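Nuclear transport factor 2 family protein (Rhodopseudomonas palustris, PDB 3DM8) is of unknown function but belongs to the SnoaL-like branch of the nuclear transport factor 2 superfamily and is a putative isomerase. Local coordinates at residues T27-N32 / Q51-V56; I33-Y38 / T117-V122; A84-R89 / M105-Q110; I101-A106 / M121-F126. All blocks are in the same frame, centred on the assembly; numbering follows the deposited sequence. Where two conformers were deposited one is given.

Interaction 1 (T27-N32 / Q51-V56); sequences TIIDDN and QGKAAV. With CE9 (dodecyl nona ethylene glycol ether), chain B.
Here the corner between helix 23-28 and strand 33-38 packs on the first turn of helix 53-66, in the helical layer of an NTF2-like (SnoaL-type) cone. Gly52 is the N-cap of that helix, and its CA lies 3.2 Å from Asp31 O. The same oxygen takes the one direct hydrogen bond between the segments, from Lys53 N at 3.0 Å, with the donor well above the carbonyl plane. Within the corner, Asp30 OD2 accepts from Asn32 N, an Asx turn that holds the bend. Lys53 contributes the largest share of the buried surface. With CG anti to its backbone N (chi1 171°), its chain crosses Ile29 obliquely: CB sits 3.8 Å from Ile29 CG2, and CD reaches 3.4 Å from Ile29 O. A bend at chi3 (94°) then brings CE alongside Asp31, whose carboxylate stays beyond salt-bridge distance, OD1 to Lys53 NZ being 4.2 Å. Water fills the gap: water 2 donates to Asp31 OD1 and accepts from Lys53 NZ at 2.9 Å, while water 1 donates to Asp31 OD1 and Ile29 O. The ammonium's protein partner is Ala26 O, in helix 23-28. Gln51 turns to the bound polyether, its OE1 3.1 Å from CE9 O34. Beneath the corner, Ile29 meets Phe9 of helix 5-19 and Leu116 of strand 115-123, while Val56 of helix 53-66 rests on Ile33 and Trp35 of strand 33-38.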
loop_
_atom_site.group_PDB
_atom_site.type_symbol
_atom_site.label_atom_id
_atom_site.label_comp_id
_atom_site.label_asym_id
_atom_site.label_seq_id
_atom_site.Cartn_x
_atom_site.Cartn_y
_atom_site.Cartn_z
ATOM N N THR A 27 -11.693 -9.454 20.736
ATOM C CA THR A 27 -10.965 -10.659 21.148
ATOM C C THR A 27 -9.640 -10.767 20.419
ATOM O O THR A 27 -8.616 -11.193 20.963
ATOM C CB THR A 27 -11.817 -11.917 20.910
ATOM O OG1 THR A 27 -12.946 -11.823 21.780
ATOM C CG2 THR A 27 -11.069 -13.157 21.219
ATOM N N ILE A 28 -9.690 -10.381 19.162
ATOM C CA ILE A 28 -8.582 -10.604 18.225
ATOM C C ILE A 28 -7.539 -9.531 18.247
ATOM O O ILE A 28 -6.411 -9.791 17.914
ATOM C CB ILE A 28 -9.079 -10.859 16.779
ATOM C CG1 ILE A 28 -7.997 -11.571 15.945
ATOM C CG2 ILE A 28 -9.483 -9.606 16.076
ATOM C CD1 ILE A 28 -8.579 -12.273 14.632
ATOM N N ILE A 29 -7.903 -8.346 18.689
ATOM C CA ILE A 29 -6.936 -7.237 18.759
ATOM C C ILE A 29 -6.075 -7.368 20.028
ATOM O O ILE A 29 -6.617 -7.495 21.143
ATOM C CB ILE A 29 -7.658 -5.879 18.763
ATOM C CG1 ILE A 29 -8.387 -5.622 17.425
ATOM C CG2 ILE A 29 -6.652 -4.726 18.971
ATOM C CD1 ILE A 29 -7.528 -5.857 16.238
ATOM N N ASP A 30 -4.741 -7.411 19.895
ATOM C CA ASP A 30 -3.859 -7.538 21.075
ATOM C C ASP A 30 -3.964 -6.302 21.935
ATOM O O ASP A 30 -4.094 -5.208 21.424
ATOM C CB ASP A 30 -2.391 -7.662 20.662
ATOM C CG ASP A 30 -1.468 -8.036 21.816
ATOM O OD1 ASP A 30 -1.396 -9.240 22.180
ATOM O OD2 ASP A 30 -0.752 -7.145 22.311
ATOM N N ASP A 31 -3.830 -6.486 23.249
ATOM C CA ASP A 31 -3.978 -5.367 24.152
ATOM C C ASP A 31 -2.994 -4.254 23.821
ATOM O O ASP A 31 -3.274 -3.051 24.049
ATOM C CB ASP A 31 -3.748 -5.755 25.616
ATOM C CG ASP A 31 -4.926 -6.497 26.267
ATOM O OD1 ASP A 31 -6.014 -6.608 25.654
ATOM O OD2 ASP A 31 -4.736 -6.937 27.434
ATOM N N ASN A 32 -1.843 -4.635 23.264
ATOM C CA ASN A 32 -0.769 -3.667 22.991
ATOM C C ASN A 32 -0.481 -3.532 21.538
ATOM O O ASN A 32 0.632 -3.233 21.137
ATOM C CB ASN A 32 0.519 -4.026 23.737
ATOM C CG ASN A 32 0.299 -4.116 25.240
ATOM O OD1 ASN A 32 0.427 -5.205 25.880
ATOM N ND2 ASN A 32 -0.135 -3.029 25.793
ATOM N N GLN A 51 -1.700 3.168 19.554
ATOM C CA GLN A 51 -1.178 2.090 20.380
ATOM C C GLN A 51 -2.282 1.601 21.302
ATOM O O GLN A 51 -2.875 2.382 22.058
ATOM C CB GLN A 51 -0.016 2.551 21.259
ATOM C CG GLN A 51 1.040 3.316 20.573
ATOM C CD GLN A 51 1.558 2.639 19.338
ATOM O OE1 GLN A 51 1.846 1.420 19.317
ATOM N NE2 GLN A 51 1.694 3.443 18.274
ATOM N N GLY A 52 -2.413 0.271 21.352
ATOM C CA GLY A 52 -3.325 -0.397 22.273
ATOM C C GLY A 52 -4.686 -0.682 21.715
ATOM O O GLY A 52 -5.220 0.058 20.887
ATOM N N LYS A 53 -5.290 -1.754 22.229
ATOM C CA LYS A 53 -6.589 -2.164 21.817
ATOM C C LYS A 53 -7.664 -1.131 21.957
ATOM O O LYS A 53 -8.523 -0.964 21.050
ATOM C CB LYS A 53 -6.997 -3.490 22.528
ATOM C CG LYS A 53 -8.475 -3.879 22.314
ATOM C CD LYS A 53 -8.731 -5.316 22.705
ATOM C CE LYS A 53 -9.202 -5.479 24.041
ATOM N NZ LYS A 53 -9.930 -6.820 24.280
ATOM N N ALA A 54 -7.709 -0.433 23.085
ATOM C CA ALA A 54 -8.810 0.570 23.287
ATOM C C ALA A 54 -8.812 1.629 22.199
ATOM O O ALA A 54 -9.848 1.970 21.626
ATOM C CB ALA A 54 -8.715 1.244 24.663
ATOM N N ALA A 55 -7.639 2.160 21.875
ATOM C CA ALA A 55 -7.543 3.205 20.835
ATOM C C ALA A 55 -7.872 2.654 19.455
ATOM O O ALA A 55 -8.478 3.337 18.627
ATOM C CB ALA A 55 -6.134 3.844 20.825
ATOM N N VAL A 56 -7.487 1.405 19.173
ATOM C CA VAL A 56 -7.812 0.800 17.875
ATOM C C VAL A 56 -9.309 0.507 17.765
ATOM O O VAL A 56 -9.896 0.724 16.716
ATOM C CB VAL A 56 -6.942 -0.448 17.576
ATOM C CG1 VAL A 56 -7.550 -1.316 16.406
ATOM C CG2 VAL A 56 -5.412 -0.037 17.375
HETATM C C29 CE9 B . 7.134 6.685 20.147
HETATM C C30 CE9 B . 5.947 6.259 19.284
HETATM O O31 CE9 B . 5.904 4.835 19.225
HETATM C C32 CE9 B . 4.824 4.331 18.447
HETATM C C33 CE9 B . 4.934 2.819 18.403
HETATM O O34 CE9 B . 4.782 2.318 19.724
HETATM C C35 CE9 B . 5.794 1.376 20.039
HETATM C C36 CE9 B . 5.264 0.393 21.061
HETATM O O37 CE9 B . 5.714 0.811 22.343
HETATM C C38 CE9 B . 7.125 0.715 22.473
HETATM C C39 CE9 B . 7.670 2.020 23.028
HETATM O OXT CE9 B . 8.504 1.699 24.145
HETATM O O HOH W 1 -7.062 -8.337 23.484
HETATM O O HOH W 2 -8.273 -7.194 26.682
HETATM O O HOH W 3 1.777 -0.480 20.948
#

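Interaction 2 (I33-Y38 / T117-V122); sequences IDWAIY and TNLRMV. With CE9 (dodecyl nona ethylene glycol ether), chain B.
Two parallel neighbours in the curved mixed sheet of the NTF2-like fold, strands 33-38 and 117-122, lie 4° apart. Their backbones alternate bonds from Asp34 N to Thr117 O through to Tyr38 N to Met121 O, the last 3.0 Å and nearly along the C=O axis. On one face, Arg120 bends at chi2 (-63°) to lay its guanidinium over the methyl of Ala36 and grips Asp34 end-on. Arg120 NH1 and NH2 both bond Asp34 OD1, at 2.8 Å and 2.9 Å, from above the carboxylate plane. Arg120 NH2 also bonds Leu119 O at 3.0 Å, so the group's rotation is fixed from both strands. The double grip should stabilise charged Asp34, whose OD2 lies 3.7 Å from CE9 C33. Tyr38 closes this row, its ring 76° to the guanidinium plane, and Arg104 of the second subunit makes a cation-pi contact with it. Across the sheet, Leu119 CD2 sits over the Trp35 six-membered ring, 3.9 Å from its centroid, a CH-pi contact. Ile37 CG2 meets Met121 SD beyond it. One face packs beneath helix 53-66; the other sets Asp34-Arg120 beside CE9 and turns Tyr38, Arg120 and Val122 to the second subunit of this NTF2-like dimer.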
loop_
_atom_site.group_PDB
_atom_site.type_symbol
_atom_site.label_atom_id
_atom_site.label_comp_id
_atom_site.label_asym_id
_atom_site.label_seq_id
_atom_site.Cartn_x
_atom_site.Cartn_y
_atom_site.Cartn_z
ATOM N N ILE A 33 -1.505 -3.736 20.733
ATOM C CA ILE A 33 -1.356 -3.575 19.284
ATOM C C ILE A 33 -0.653 -2.269 18.895
ATOM O O ILE A 33 -0.896 -1.177 19.450
ATOM C CB ILE A 33 -2.705 -3.677 18.553
ATOM C CG1 ILE A 33 -2.513 -3.671 17.013
ATOM C CG2 ILE A 33 -3.669 -2.533 19.015
ATOM C CD1 ILE A 33 -3.716 -4.147 16.246
ATOM N N ASP A 34 0.210 -2.406 17.881
ATOM C CA ASP A 34 0.928 -1.281 17.262
ATOM C C ASP A 34 0.363 -1.063 15.880
ATOM O O ASP A 34 0.541 -1.861 14.993
ATOM C CB ASP A 34 2.408 -1.631 17.195
ATOM C CG ASP A 34 3.277 -0.549 16.623
ATOM O OD1 ASP A 34 2.841 0.273 15.796
ATOM O OD2 ASP A 34 4.485 -0.576 17.021
ATOM N N TRP A 35 -0.411 0.020 15.743
ATOM C CA TRP A 35 -1.289 0.248 14.583
ATOM C C TRP A 35 -1.026 1.553 13.867
ATOM O O TRP A 35 -0.724 2.601 14.494
ATOM C CB TRP A 35 -2.744 0.285 15.107
ATOM C CG TRP A 35 -3.889 0.716 14.217
ATOM C CD1 TRP A 35 -4.255 2.001 13.878
ATOM C CD2 TRP A 35 -4.935 -0.121 13.742
ATOM N NE1 TRP A 35 -5.413 1.983 13.149
ATOM C CE2 TRP A 35 -5.859 0.687 13.064
ATOM C CE3 TRP A 35 -5.179 -1.481 13.817
ATOM C CZ2 TRP A 35 -6.996 0.167 12.483
ATOM C CZ3 TRP A 35 -6.261 -2.009 13.188
ATOM C CH2 TRP A 35 -7.169 -1.213 12.522
ATOM N N ALA A 36 -1.127 1.518 12.535
ATOM C CA ALA A 36 -1.160 2.809 11.774
ATOM C C ALA A 36 -1.846 2.686 10.460
ATOM O O ALA A 36 -1.614 1.758 9.681
ATOM C CB ALA A 36 0.293 3.428 11.582
ATOM N N ILE A 37 -2.682 3.676 10.172
ATOM C CA ILE A 37 -3.238 3.811 8.837
ATOM C C ILE A 37 -2.804 5.146 8.324
ATOM O O ILE A 37 -3.077 6.130 8.950
ATOM C CB ILE A 37 -4.786 3.772 8.790
ATOM C CG1 ILE A 37 -5.353 2.497 9.358
ATOM C CG2 ILE A 37 -5.289 3.960 7.318
ATOM C CD1 ILE A 37 -6.879 2.645 9.629
ATOM N N TYR A 38 -2.103 5.162 7.200
ATOM C CA TYR A 38 -1.505 6.406 6.718
ATOM C C TYR A 38 -2.504 7.156 5.858
ATOM O O TYR A 38 -2.797 6.788 4.736
ATOM C CB TYR A 38 -0.198 6.148 5.949
ATOM C CG TYR A 38 0.842 5.524 6.853
ATOM C CD1 TYR A 38 1.129 4.171 6.768
ATOM C CD2 TYR A 38 1.481 6.264 7.838
ATOM C CE1 TYR A 38 2.024 3.577 7.583
ATOM C CE2 TYR A 38 2.410 5.650 8.684
ATOM C CZ TYR A 38 2.657 4.290 8.540
ATOM O OH TYR A 38 3.562 3.602 9.324
ATOM N N THR A 117 -1.166 -7.997 16.400
ATOM C CA THR A 117 -0.178 -7.242 17.194
ATOM C C THR A 117 0.408 -6.041 16.471
ATOM O O THR A 117 0.892 -5.100 17.071
ATOM C CB THR A 117 0.964 -8.145 17.685
ATOM O OG1 THR A 117 1.612 -8.769 16.560
ATOM C CG2 THR A 117 0.428 -9.173 18.693
ATOM N N ASN A 118 0.335 -6.081 15.167
ATOM C CA ASN A 118 0.857 -5.006 14.324
ATOM C C ASN A 118 0.043 -4.909 13.026
ATOM O O ASN A 118 -0.190 -5.910 12.329
ATOM C CB ASN A 118 2.352 -5.220 14.041
ATOM C CG ASN A 118 3.044 -3.955 13.526
ATOM O OD1 ASN A 118 2.754 -3.478 12.430
ATOM N ND2 ASN A 118 3.898 -3.381 14.351
ATOM N N LEU A 119 -0.374 -3.676 12.712
ATOM C CA LEU A 119 -1.010 -3.369 11.453
ATOM C C LEU A 119 -0.514 -2.077 10.868
ATOM O O LEU A 119 -0.332 -1.062 11.586
ATOM C CB LEU A 119 -2.547 -3.329 11.636
ATOM C CG LEU A 119 -3.392 -3.014 10.411
ATOM C CD1 LEU A 119 -4.746 -3.769 10.478
ATOM C CD2 LEU A 119 -3.672 -1.464 10.155
ATOM N N ARG A 120 -0.263 -2.130 9.564
ATOM C CA ARG A 120 0.108 -0.957 8.786
ATOM C C ARG A 120 -0.687 -0.981 7.501
ATOM O O ARG A 120 -0.787 -2.016 6.820
ATOM C CB ARG A 120 1.599 -0.952 8.449
ATOM C CG ARG A 120 2.553 -0.754 9.621
ATOM C CD ARG A 120 2.361 0.602 10.262
ATOM N NE ARG A 120 3.368 0.892 11.270
ATOM C CZ ARG A 120 3.238 0.567 12.553
ATOM N NH1 ARG A 120 4.163 0.870 13.415
ATOM N NH2 ARG A 120 2.154 -0.026 12.956
ATOM N N MET A 121 -1.339 0.124 7.240
ATOM C CA MET A 121 -2.133 0.287 6.038
ATOM C C MET A 121 -1.763 1.523 5.270
ATOM O O MET A 121 -1.692 2.585 5.815
ATOM C CB MET A 121 -3.618 0.341 6.368
ATOM C CG MET A 121 -4.424 0.595 5.143
ATOM S SD MET A 121 -6.175 0.788 5.407
ATOM C CE MET A 121 -6.360 -0.947 5.787
ATOM N N VAL A 122 -1.532 1.326 3.987
ATOM C CA VAL A 122 -1.349 2.386 2.974
ATOM C C VAL A 122 -2.507 2.315 2.020
ATOM O O VAL A 122 -2.835 1.264 1.487
ATOM C CB VAL A 122 -0.052 2.146 2.140
ATOM C CG1 VAL A 122 0.251 3.363 1.240
ATOM C CG2 VAL A 122 1.070 1.905 3.071
HETATM C C29 CE9 B . 7.134 6.685 20.147
HETATM C C30 CE9 B . 5.947 6.259 19.284
HETATM O O31 CE9 B . 5.904 4.835 19.225
HETATM C C32 CE9 B . 4.824 4.331 18.447
HETATM C C33 CE9 B . 4.934 2.819 18.403
HETATM O O34 CE9 B . 4.782 2.318 19.724
HETATM C C35 CE9 B . 5.794 1.376 20.039
HETATM C C36 CE9 B . 5.264 0.393 21.061
HETATM O O37 CE9 B . 5.714 0.811 22.343
HETATM C C38 CE9 B . 7.125 0.715 22.473
HETATM C C39 CE9 B . 7.670 2.020 23.028
HETATM O OXT CE9 B . 8.504 1.699 24.145
#

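Interaction 3 (A84-R89 / M105-Q110); sequences AASMVR and MALFTQ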
loop_
_atom_site.group_PDB
_atom_site.type_symbol
_atom_site.label_atom_id
_atom_site.label_comp_id
_atom_site.label_asym_id
_atom_site.label_seq_id
_atom_site.Cartn_x
_atom_site.Cartn_y
_atom_site.Cartn_z
ATOM N N ALA A 84 0.940 -11.453 7.368
ATOM C CA ALA A 84 0.329 -11.425 6.046
ATOM C C ALA A 84 0.453 -10.047 5.438
ATOM O O ALA A 84 0.554 -9.048 6.161
ATOM C CB ALA A 84 -1.140 -11.850 6.113
ATOM N N ALA A 85 0.435 -10.020 4.109
ATOM C CA ALA A 85 0.282 -8.757 3.350
ATOM C C ALA A 85 -0.791 -8.930 2.307
ATOM O O ALA A 85 -0.943 -9.998 1.696
ATOM C CB ALA A 85 1.616 -8.346 2.690
ATOM N N SER A 86 -1.605 -7.907 2.137
ATOM C CA SER A 86 -2.573 -7.986 1.082
ATOM C C SER A 86 -3.058 -6.683 0.568
ATOM O O SER A 86 -2.917 -5.645 1.200
ATOM C CB SER A 86 -3.734 -8.844 1.515
ATOM O OG SER A 86 -4.433 -8.244 2.607
ATOM N N MET A 87 -3.547 -6.786 -0.636
ATOM C CA MET A 87 -4.109 -5.678 -1.360
ATOM C C MET A 87 -5.578 -5.938 -1.596
ATOM O O MET A 87 -5.936 -6.942 -2.195
ATOM C CB MET A 87 -3.462 -5.554 -2.696
ATOM C CG MET A 87 -4.135 -4.447 -3.384
ATOM S SD MET A 87 -2.922 -3.135 -3.350
ATOM C CE MET A 87 -2.391 -3.543 -4.938
ATOM N N VAL A 88 -6.425 -5.024 -1.132
ATOM C CA VAL A 88 -7.861 -5.190 -1.248
ATOM C C VAL A 88 -8.541 -3.879 -1.567
ATOM O O VAL A 88 -8.070 -2.811 -1.181
ATOM C CB VAL A 88 -8.468 -5.799 0.036
ATOM C CG1 VAL A 88 -7.600 -6.946 0.554
ATOM C CG2 VAL A 88 -8.690 -4.744 1.134
ATOM N N ARG A 89 -9.635 -4.003 -2.287
ATOM C CA ARG A 89 -10.498 -2.873 -2.641
ATOM C C ARG A 89 -11.858 -3.033 -1.955
ATOM O O ARG A 89 -12.462 -4.089 -1.945
ATOM C CB ARG A 89 -10.697 -2.787 -4.132
ATOM C CG ARG A 89 -10.524 -1.393 -4.653
ATOM C CD ARG A 89 -11.258 -1.164 -5.905
ATOM N NE ARG A 89 -11.533 -2.397 -6.614
ATOM C CZ ARG A 89 -12.696 -2.606 -7.212
ATOM N NH1 ARG A 89 -13.626 -1.662 -7.143
ATOM N NH2 ARG A 89 -12.927 -3.734 -7.873
ATOM N N MET A 105 -6.495 -0.464 -0.799
ATOM C CA MET A 105 -5.626 -0.462 0.379
ATOM C C MET A 105 -4.616 -1.605 0.291
ATOM O O MET A 105 -4.894 -2.635 -0.292
ATOM C CB MET A 105 -6.435 -0.609 1.666
ATOM C CG MET A 105 -7.609 0.319 1.822
ATOM S SD MET A 105 -8.714 -0.245 3.188
ATOM C CE MET A 105 -9.403 -1.728 2.486
ATOM N N ALA A 106 -3.458 -1.375 0.894
ATOM C CA ALA A 106 -2.436 -2.391 1.106
ATOM C C ALA A 106 -2.206 -2.507 2.604
ATOM O O ALA A 106 -1.947 -1.507 3.287
ATOM C CB ALA A 106 -1.142 -2.000 0.399
ATOM N N LEU A 107 -2.342 -3.730 3.093
ATOM C CA LEU A 107 -2.375 -4.070 4.525
ATOM C C LEU A 107 -1.233 -5.044 4.856
ATOM O O LEU A 107 -1.073 -6.055 4.202
ATOM C CB LEU A 107 -3.751 -4.741 4.788
ATOM C CG LEU A 107 -4.059 -5.265 6.159
ATOM C CD1 LEU A 107 -4.275 -4.043 7.054
ATOM C CD2 LEU A 107 -5.310 -6.143 6.094
ATOM N N PHE A 108 -0.431 -4.701 5.857
ATOM C CA PHE A 108 0.562 -5.581 6.424
ATOM C C PHE A 108 0.251 -5.849 7.857
ATOM O O PHE A 108 0.098 -4.904 8.648
ATOM C CB PHE A 108 1.971 -4.975 6.317
ATOM C CG PHE A 108 2.425 -4.733 4.886
ATOM C CD1 PHE A 108 1.880 -3.712 4.128
ATOM C CD2 PHE A 108 3.379 -5.539 4.335
ATOM C CE1 PHE A 108 2.301 -3.519 2.819
ATOM C CE2 PHE A 108 3.782 -5.357 3.017
ATOM C CZ PHE A 108 3.225 -4.318 2.287
ATOM N N THR A 109 0.138 -7.142 8.200
ATOM C CA THR A 109 -0.268 -7.539 9.534
ATOM C C THR A 109 0.689 -8.561 10.151
ATOM O O THR A 109 1.290 -9.372 9.473
ATOM C CB THR A 109 -1.683 -8.193 9.505
ATOM O OG1 THR A 109 -1.702 -9.176 8.509
ATOM C CG2 THR A 109 -2.744 -7.201 9.110
ATOM N N GLN A 110 0.820 -8.454 11.450
ATOM C CA GLN A 110 1.549 -9.405 12.245
ATOM C C GLN A 110 0.629 -9.914 13.355
ATOM O O GLN A 110 -0.197 -9.164 13.888
ATOM C CB GLN A 110 2.803 -8.736 12.875
ATOM C CG GLN A 110 3.850 -8.168 11.886
ATOM C CD GLN A 110 4.733 -9.191 11.188
ATOM O OE1 GLN A 110 4.971 -10.324 11.681
ATOM N NE2 GLN A 110 5.274 -8.784 10.035
#
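Met105 turns CG anti to its carbonyl carbon (chi1 -50°) and bends at chi3, while Val88 holds CG2 in the crowded position between its backbone N and carbonyl carbon. These torsions drive the methyl of Met105 into the valine: CE to CG2 is 3.4 Å, tighter than usual van der Waals contact, though Val88 was modelled in two conformers. Both belong to the face that also carries Ser86, Leu107, Ala84 and Thr109. Thr109 OG1, likewise in the crowded position, lies 3.6 Å from Ala84 CB. On the other face, Phe108 has CG anti to its carbonyl carbon (chi1 -62°), placing the CD2-CE2 side of its ring against the methyl of Ala85, CD2 to CB 3.7 Å. Met87, bent at chi2 and chi3, brings SD within 4.3 Å of Ala106 CB. Three hydrogen-bonded pairs, Ala84-Thr109, Ser86-Leu107 and Val88-Met105, alternate with two non-hydrogen-bonded ones; the bond from Leu107 N to Ser86 O is 2.8 Å and nearly along the C=O axis. The face with Met87, Ala106 and Phe108 meets the second subunit, where Ala106 packs on its own counterpart. Such a hairpin, 83-94 with 100-112, giving one face to the partner, recurs in many NTF2-like dimers.

Interaction 4 (I101-A106 / M121-F126); sequences ISVRMA and MVLDTF
Strands 101-106 and 121-123 run antiparallel at 143°, and within these segments the pairing is confined to two bridges: Ala106 and Val122 form a hydrogen-bonded pair, with Ala106 N to Val122 O 2.8 Å and nearly along the C=O axis, while Met105 and Leu123 form a non-hydrogen-bonded one. A further bond, Asp124 N to Arg104 O at 3.2 Å, reaches the junction with helix 125-133. On the apolar face, Met105 and Met121 cross obliquely with their sulfurs together, SD to SD 3.5 Å. The bend of Met121 at chi3 (-71°) carries its CE close to the Met105 sulfur as well. Leu123 puts CG in the crowded position between its backbone N and carbonyl carbon (chi1 62°), lying alongside Met105 with CB 3.9 Å from Met105 CG. Its CD1 crosses to Val103 CG1 at 3.7 Å, and Leu128 of helix 125-133 touches both residues. At the polar edge, Arg104 and Asp124 are linked through water: water 5 lies in the guanidinium plane, accepts from Arg104 NH1 and donates to Asp124 OD2 at 2.7 Å. The arginine's salt bridge is to Glu75. Asp124 also N-caps helix 125-133, its OD1 accepting from Asp127 N and bonded to Thr125 OG1 of the second subunit. This is a hairpin's strand-to-helix junction at the dimer interface of an NTF2-like fold.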
loop_
_atom_site.group_PDB
_atom_site.type_symbol
_atom_site.label_atom_id
_atom_site.label_comp_id
_atom_site.label_asym_id
_atom_site.label_seq_id
_atom_site.Cartn_x
_atom_site.Cartn_y
_atom_site.Cartn_z
ATOM N N ILE A 101 -18.000 5.311 -2.487
ATOM C CA ILE A 101 -16.586 5.492 -2.466
ATOM C C ILE A 101 -15.924 4.137 -2.621
ATOM O O ILE A 101 -16.356 3.185 -2.036
ATOM C CB ILE A 101 -16.129 6.166 -1.158
ATOM C CG1 ILE A 101 -16.737 7.572 -1.029
ATOM C CG2 ILE A 101 -14.564 6.151 -1.077
ATOM C CD1 ILE A 101 -16.514 8.189 0.338
ATOM N N SER A 102 -14.923 4.086 -3.476
ATOM C CA SER A 102 -14.069 2.872 -3.624
ATOM C C SER A 102 -12.703 3.183 -3.051
ATOM O O SER A 102 -12.140 4.255 -3.320
ATOM C CB SER A 102 -14.027 2.472 -5.107
ATOM O OG SER A 102 -13.040 1.500 -5.396
ATOM N N VAL A 103 -12.180 2.278 -2.233
ATOM C CA VAL A 103 -10.907 2.472 -1.528
ATOM C C VAL A 103 -9.984 1.307 -1.814
ATOM O O VAL A 103 -10.356 0.172 -1.572
ATOM C CB VAL A 103 -11.140 2.553 -0.012
ATOM C CG1 VAL A 103 -9.852 2.879 0.712
ATOM C CG2 VAL A 103 -12.190 3.630 0.306
ATOM N N ARG A 104 -8.789 1.595 -2.340
ATOM C CA ARG A 104 -7.817 0.558 -2.553
ATOM C C ARG A 104 -6.726 0.647 -1.481
ATOM O O ARG A 104 -6.140 1.712 -1.259
ATOM C CB ARG A 104 -7.162 0.695 -3.917
ATOM C CG ARG A 104 -6.231 -0.410 -4.122
ATOM C CD ARG A 104 -5.582 -0.366 -5.465
ATOM N NE ARG A 104 -6.312 -1.211 -6.422
ATOM C CZ ARG A 104 -7.065 -0.749 -7.407
ATOM N NH1 ARG A 104 -7.293 0.549 -7.569
ATOM N NH2 ARG A 104 -7.661 -1.610 -8.202
ATOM N N MET A 105 -6.495 -0.464 -0.799
ATOM C CA MET A 105 -5.626 -0.462 0.379
ATOM C C MET A 105 -4.616 -1.605 0.291
ATOM O O MET A 105 -4.894 -2.635 -0.292
ATOM C CB MET A 105 -6.435 -0.609 1.666
ATOM C CG MET A 105 -7.609 0.319 1.822
ATOM S SD MET A 105 -8.714 -0.245 3.188
ATOM C CE MET A 105 -9.403 -1.728 2.486
ATOM N N ALA A 106 -3.458 -1.375 0.894
ATOM C CA ALA A 106 -2.436 -2.391 1.106
ATOM C C ALA A 106 -2.206 -2.507 2.604
ATOM O O ALA A 106 -1.947 -1.507 3.287
ATOM C CB ALA A 106 -1.142 -2.000 0.399
ATOM N N MET A 121 -1.339 0.124 7.240
ATOM C CA MET A 121 -2.133 0.287 6.038
ATOM C C MET A 121 -1.763 1.523 5.270
ATOM O O MET A 121 -1.692 2.585 5.815
ATOM C CB MET A 121 -3.618 0.341 6.368
ATOM C CG MET A 121 -4.424 0.595 5.143
ATOM S SD MET A 121 -6.175 0.788 5.407
ATOM C CE MET A 121 -6.360 -0.947 5.787
ATOM N N VAL A 122 -1.532 1.326 3.987
ATOM C CA VAL A 122 -1.349 2.386 2.974
ATOM C C VAL A 122 -2.507 2.315 2.020
ATOM O O VAL A 122 -2.835 1.264 1.487
ATOM C CB VAL A 122 -0.052 2.146 2.140
ATOM C CG1 VAL A 122 0.251 3.363 1.240
ATOM C CG2 VAL A 122 1.070 1.905 3.071
ATOM N N LEU A 123 -3.115 3.454 1.742
ATOM C CA LEU A 123 -4.108 3.507 0.687
ATOM C C LEU A 123 -4.007 4.706 -0.217
ATOM O O LEU A 123 -3.184 5.596 -0.012
ATOM C CB LEU A 123 -5.495 3.518 1.296
ATOM C CG LEU A 123 -5.760 4.718 2.168
ATOM C CD1 LEU A 123 -7.178 5.086 1.994
ATOM C CD2 LEU A 123 -5.442 4.378 3.615
ATOM N N ASP A 124 -4.749 4.606 -1.309
ATOM C CA ASP A 124 -4.742 5.661 -2.370
ATOM C C ASP A 124 -5.596 6.807 -1.841
ATOM O O ASP A 124 -6.800 6.938 -2.087
ATOM C CB ASP A 124 -5.157 5.090 -3.752
ATOM C CG ASP A 124 -5.014 6.130 -4.891
ATOM O OD1 ASP A 124 -4.795 7.335 -4.594
ATOM O OD2 ASP A 124 -5.244 5.785 -6.072
ATOM N N THR A 125 -4.902 7.625 -1.067
ATOM C CA THR A 125 -5.491 8.675 -0.264
ATOM C C THR A 125 -5.949 9.858 -1.124
ATOM O O THR A 125 -6.928 10.486 -0.803
ATOM C CB THR A 125 -4.551 9.152 0.850
ATOM O OG1 THR A 125 -3.242 9.325 0.291
ATOM C CG2 THR A 125 -4.555 8.115 2.028
ATOM N N PHE A 126 -5.263 10.136 -2.224
ATOM C CA PHE A 126 -5.707 11.220 -3.091
ATOM C C PHE A 126 -7.026 10.841 -3.748
ATOM O O PHE A 126 -8.003 11.631 -3.789
ATOM C CB PHE A 126 -4.619 11.619 -4.117
ATOM C CG PHE A 126 -4.994 12.815 -4.971
ATOM C CD1 PHE A 126 -4.738 14.088 -4.524
ATOM C CD2 PHE A 126 -5.591 12.651 -6.197
ATOM C CE1 PHE A 126 -5.097 15.179 -5.279
ATOM C CE2 PHE A 126 -5.945 13.727 -6.977
ATOM C CZ PHE A 126 -5.695 14.992 -6.528
HETATM O O HOH W 4 -8.485 4.803 -2.487
HETATM O O HOH W 5 -6.638 3.551 -6.549
#

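How the interactions relate
Interactions 2, 4 and 3 follow one another across a single sheet, in the strand order 33-38, 115-123, 100-112, 83-94. Interactions 2 and 4 share strand 115-123 and residues Met121 and Val122; interactions 3 and 4 share strand 100-112 and residues Met105 and Ala106. All three touch the second subunit, so this sheet serves both the chain's own core and the dimer. Interaction 1 stands at the other end, its centre about 23 Å from that of interaction 4, but its chain runs directly into strand 33-38, and with interaction 2 it borders the CE9 molecule. Along the sequence, interaction 2 joins segments with 78 residues between them, and interaction 3 forms wholly between them.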